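Side-chain contact in type III pantothenate kinase (PDB 2NRH), which probably phosphorylates pantothenate with ATP, the first step of coenzyme A biosynthesis, using a monovalent cation: residues Leu4-Asp7 / Asn12-Phe15. The protein carries 2 engineered substitutions. Residues are numbered along the deposited sequence; the frame is centred on the assembly and turned at random.
Sequences LLCD and NANF. With SO4 (sulfate ion), chain D.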
# COMPACT_ATOMS: atom_id res chain seq x y z
N LEU B 4 -9.74 33.23 10.58
CA LEU B 4 -9.62 31.89 11.13
C LEU B 4 -10.21 30.84 10.17
O LEU B 4 -11.41 30.83 9.91
CB LEU B 4 -10.26 31.81 12.52
CG LEU B 4 -9.94 30.55 13.37
CD1 LEU B 4 -8.58 29.92 13.05
CD2 LEU B 4 -10.03 30.83 14.88
N LEU B 5 -9.34 29.97 9.64
CA LEU B 5 -9.77 28.87 8.78
C LEU B 5 -9.61 27.53 9.47
O LEU B 5 -8.68 27.34 10.23
CB LEU B 5 -8.95 28.88 7.47
CG LEU B 5 -8.97 30.18 6.67
CD1 LEU B 5 -7.95 30.16 5.52
CD2 LEU B 5 -10.39 30.46 6.13
N CYS B 6 -10.52 26.60 9.16
CA CYS B 6 -10.55 25.26 9.73
C CYS B 6 -10.73 24.17 8.65
O CYS B 6 -11.68 24.19 7.84
CB CYS B 6 -11.63 25.13 10.83
SG CYS B 6 -11.34 23.68 11.86
N ASP B 7 -9.79 23.23 8.64
CA ASP B 7 -9.83 22.06 7.75
C ASP B 7 -10.03 20.78 8.59
O ASP B 7 -9.09 20.28 9.24
CB ASP B 7 -8.57 22.07 6.87
CG ASP B 7 -8.15 20.69 6.40
OD1 ASP B 7 -9.03 19.91 6.04
OD2 ASP B 7 -6.94 20.37 6.37
N ASN B 12 -8.10 14.87 12.91
CA ASN B 12 -7.52 16.16 13.23
C ASN B 12 -8.42 17.24 12.65
O ASN B 12 -9.06 17.06 11.59
CB ASN B 12 -6.14 16.32 12.53
CG ASN B 12 -5.20 15.11 12.71
OD1 ASN B 12 -4.83 14.76 13.85
ND2 ASN B 12 -4.80 14.48 11.58
N ALA B 13 -8.43 18.39 13.32
CA ALA B 13 -8.88 19.63 12.70
C ALA B 13 -7.62 20.49 12.72
O ALA B 13 -6.97 20.68 13.76
CB ALA B 13 -10.02 20.24 13.46
N ASN B 14 -7.23 20.92 11.52
CA ASN B 14 -6.15 21.82 11.31
C ASN B 14 -6.73 23.21 11.13
O ASN B 14 -7.63 23.42 10.31
CB ASN B 14 -5.38 21.40 10.07
CG ASN B 14 -5.00 19.92 10.08
OD1 ASN B 14 -5.16 19.23 9.05
ND2 ASN B 14 -4.48 19.42 11.23
N PHE B 15 -6.21 24.14 11.93
CA PHE B 15 -6.62 25.56 11.92
C PHE B 15 -5.52 26.45 11.35
O PHE B 15 -4.35 26.14 11.47
CB PHE B 15 -6.82 26.01 13.36
CG PHE B 15 -8.04 25.46 14.01
CD1 PHE B 15 -9.22 26.19 14.00
CD2 PHE B 15 -8.00 24.21 14.64
CE1 PHE B 15 -10.36 25.69 14.62
CE2 PHE B 15 -9.11 23.70 15.27
CZ PHE B 15 -10.31 24.45 15.28
S SO4 D . -7.13 13.02 9.09
O1 SO4 D . -5.93 13.03 8.24
O2 SO4 D . -6.95 11.91 10.03
O3 SO4 D . -7.21 14.27 9.81
O4 SO4 D . -8.34 12.80 8.27
O HOH W 1 -7.91 17.49 8.73
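D7 and N14 form the hydrogen-bonded antiparallel pair of segments 4-7 and 12-15, whose axes make 154° between their N-to-C directions: D7 N donates to N14 O at 2.7 Å, almost linearly, and N14 N returns a bond to D7 O at 3.0 Å. The next pair, C6 with F15, is non-hydrogen-bonded, and its side chains lie on the other face of the sheet from those of D7 and N14. There the C6 thiol sits over the F15 ring, SG 3.7 Å from the ring centroid and 20° off the normal, a sulfur-aromatic contact displaced toward the CE1-CZ rim. With SG anti to the backbone N, beside the carbonyl carbon, the sulfur is carried over the ring and also meets A13 CB at 4.0 Å. L4 reaches the same ring differently, with CD1 near the ring plane at the edge, 3.9 Å from F15 CD1. F22 stacks on F15 and F32 also meets it, which builds an aromatic cluster beside the hairpin. This hairpin opens the actin-like ATPase fold, and its turn belongs to the predicted ATP-binding loop, consistent with a phosphate-binding role. On the face that carries D7 and N14, the D7 carboxylate and N14 amide lie side by side with planes 64° apart; D7 OD2 and N14 OD1, both acceptors, are 3.4 Å apart without a bond. N14 ND2 instead makes a weak hydrogen bond to T23. A water placed to donate to D7 O and N12 O has more acceptors around it than protons, so which it serves is not settled, and N12 N donates weakly to a sulfate that S94 also binds. D7 lies about 5 Å, between side chains, from D76, the predicted proton acceptor.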